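Long-range contact in Ice-binding protein (Flavobacteriaceae bacterium, PDB 5UYT), which binds ice and probably limits the growth of ice crystals around an Antarctic bacterium: residues 121-126 / 148-153. Numbering follows the deposited sequence.
Sequences FKIQGA and WKVEGL
Phe121 and Trp148 stack in the interior of a right-handed beta-helix, where strands 119-123 and 146-150 run parallel on successive coils. The rings form an offset stack, the Phe121 ring and the six-membered ring of Trp148 having centroids 4.2 Å apart and planes at 14°; Trp148 CE3 also meets Phe121 CB at 3.6 Å. Ile123 and Val150 continue this apolar face. An alanine in place of Trp148 would probably leave one face of the Phe121 ring without its stacking partner and Lys163 O without the indole N-H. Three backbone hydrogen bonds join the segments: Lys149 N to Phe121 O (2.8 Å), Ile123 N to Lys149 O and Glu151 N to Ile123 O. Beyond the strands both segments bend through inverse gamma turns, centred on Gln124 and Glu151. On the other face, against helix 55-73, Lys149 has CG anti to the backbone N (chi1 -178°), and bends at chi3 and chi4 bring NZ to Gln124, where it donates a hydrogen bond to OE1 (2.9 Å). Glu151 OE2 is hydrogen-bonded to Tyr68 OH of the helix, and its anti lone pair receives Lys149 NZ in a salt bridge of 2.8 Å.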
loop_
_atom_site.group_PDB
_atom_site.type_symbol
_atom_site.label_atom_id
_atom_site.label_comp_id
_atom_site.label_asym_id
_atom_site.label_seq_id
_atom_site.Cartn_x
_atom_site.Cartn_y
_atom_site.Cartn_z
ATOM N N PHE A 121 26.870 -3.518 -9.018
ATOM C CA PHE A 121 27.810 -4.415 -8.367
ATOM C C PHE A 121 27.801 -5.749 -9.088
ATOM O O PHE A 121 26.758 -6.401 -9.201
ATOM C CB PHE A 121 27.451 -4.576 -6.896
ATOM C CG PHE A 121 27.558 -3.295 -6.133
ATOM C CD1 PHE A 121 28.771 -2.921 -5.574
ATOM C CD2 PHE A 121 26.452 -2.453 -5.981
ATOM C CE1 PHE A 121 28.885 -1.729 -4.863
ATOM C CE2 PHE A 121 26.556 -1.257 -5.275
ATOM C CZ PHE A 121 27.788 -0.894 -4.724
ATOM N N LYS A 122 28.958 -6.106 -9.631
ATOM C CA LYS A 122 29.141 -7.376 -10.321
ATOM C C LYS A 122 29.781 -8.363 -9.352
ATOM O O LYS A 122 30.991 -8.318 -9.101
ATOM C CB LYS A 122 29.981 -7.173 -11.579
ATOM C CG LYS A 122 29.305 -6.227 -12.558
ATOM C CD LYS A 122 30.148 -5.964 -13.790
ATOM C CE LYS A 122 29.856 -6.948 -14.916
ATOM N NZ LYS A 122 30.757 -6.666 -16.072
ATOM N N ILE A 123 28.953 -9.237 -8.784
ATOM C CA ILE A 123 29.431 -10.186 -7.774
ATOM C C ILE A 123 29.614 -11.579 -8.389
ATOM O O ILE A 123 28.629 -12.261 -8.675
ATOM C CB ILE A 123 28.470 -10.279 -6.556
ATOM C CG1 ILE A 123 28.060 -8.885 -5.975
ATOM C CG2 ILE A 123 29.033 -11.232 -5.504
ATOM C CD1 ILE A 123 29.225 -7.960 -5.634
ATOM N N GLN A 124 30.870 -11.997 -8.592
ATOM C CA GLN A 124 31.162 -13.260 -9.289
ATOM C C GLN A 124 31.247 -14.405 -8.285
ATOM O O GLN A 124 32.304 -15.017 -8.087
ATOM C CB GLN A 124 32.458 -13.160 -10.114
ATOM C CG GLN A 124 32.539 -11.880 -10.933
ATOM C CD GLN A 124 31.398 -11.773 -11.917
ATOM O OE1 GLN A 124 30.506 -10.945 -11.771
ATOM N NE2 GLN A 124 31.418 -12.640 -12.919
ATOM N N GLY A 125 30.115 -14.679 -7.654
ATOM C CA GLY A 125 30.046 -15.598 -6.541
ATOM C C GLY A 125 28.805 -15.257 -5.764
ATOM O O GLY A 125 27.970 -14.485 -6.239
ATOM N N ALA A 126 28.670 -15.833 -4.573
ATOM C CA ALA A 126 27.493 -15.583 -3.732
ATOM C C ALA A 126 27.592 -14.210 -3.042
ATOM O O ALA A 126 28.679 -13.605 -2.972
ATOM C CB ALA A 126 27.338 -16.700 -2.706
ATOM N N TRP A 148 22.522 -5.225 -8.185
ATOM C CA TRP A 148 23.477 -6.261 -7.770
ATOM C C TRP A 148 23.319 -7.446 -8.714
ATOM O O TRP A 148 22.257 -8.081 -8.738
ATOM C CB TRP A 148 23.213 -6.695 -6.307
ATOM C CG TRP A 148 23.147 -5.547 -5.317
ATOM C CD1 TRP A 148 22.064 -4.740 -5.072
ATOM C CD2 TRP A 148 24.165 -5.138 -4.392
ATOM N NE1 TRP A 148 22.369 -3.818 -4.092
ATOM C CE2 TRP A 148 23.643 -4.046 -3.648
ATOM C CE3 TRP A 148 25.472 -5.581 -4.121
ATOM C CZ2 TRP A 148 24.381 -3.389 -2.644
ATOM C CZ3 TRP A 148 26.212 -4.926 -3.129
ATOM C CH2 TRP A 148 25.664 -3.831 -2.411
ATOM N N LYS A 149 24.340 -7.708 -9.537
ATOM C CA LYS A 149 24.321 -8.867 -10.422
ATOM C C LYS A 149 25.109 -9.987 -9.756
ATOM O O LYS A 149 26.352 -9.992 -9.784
ATOM C CB LYS A 149 24.935 -8.502 -11.767
ATOM C CG LYS A 149 24.906 -9.638 -12.784
ATOM C CD LYS A 149 25.987 -9.479 -13.853
ATOM C CE LYS A 149 27.411 -9.597 -13.299
ATOM N NZ LYS A 149 27.658 -10.717 -12.331
ATOM N N VAL A 150 24.386 -10.938 -9.164
ATOM C CA VAL A 150 25.002 -11.933 -8.274
ATOM C C VAL A 150 25.046 -13.337 -8.894
ATOM O O VAL A 150 23.990 -13.938 -9.156
ATOM C CB VAL A 150 24.301 -12.005 -6.890
ATOM C CG1 VAL A 150 25.111 -12.891 -5.933
ATOM C CG2 VAL A 150 24.116 -10.606 -6.286
ATOM N N GLU A 151 26.260 -13.859 -9.094
ATOM C CA GLU A 151 26.443 -15.206 -9.672
ATOM C C GLU A 151 26.511 -16.248 -8.562
ATOM O O GLU A 151 27.519 -16.970 -8.422
ATOM C CB GLU A 151 27.723 -15.289 -10.518
ATOM C CG GLU A 151 27.887 -14.195 -11.561
ATOM C CD GLU A 151 26.795 -14.200 -12.607
ATOM O OE1 GLU A 151 26.216 -15.278 -12.863
ATOM O OE2 GLU A 151 26.525 -13.111 -13.164
ATOM N N GLY A 152 25.452 -16.323 -7.766
ATOM C CA GLY A 152 25.419 -17.277 -6.660
ATOM C C GLY A 152 24.334 -16.935 -5.659
ATOM O O GLY A 152 23.611 -15.941 -5.823
ATOM N N LEU A 153 24.226 -17.756 -4.617
ATOM C CA LEU A 153 23.170 -17.564 -3.594
ATOM C C LEU A 153 23.185 -16.157 -2.965
ATOM O O LEU A 153 24.246 -15.683 -2.537
ATOM C CB LEU A 153 23.335 -18.632 -2.492
ATOM C CG LEU A 153 22.486 -18.473 -1.223
ATOM C CD1 LEU A 153 21.020 -18.756 -1.516
ATOM C CD2 LEU A 153 22.996 -19.373 -0.097
#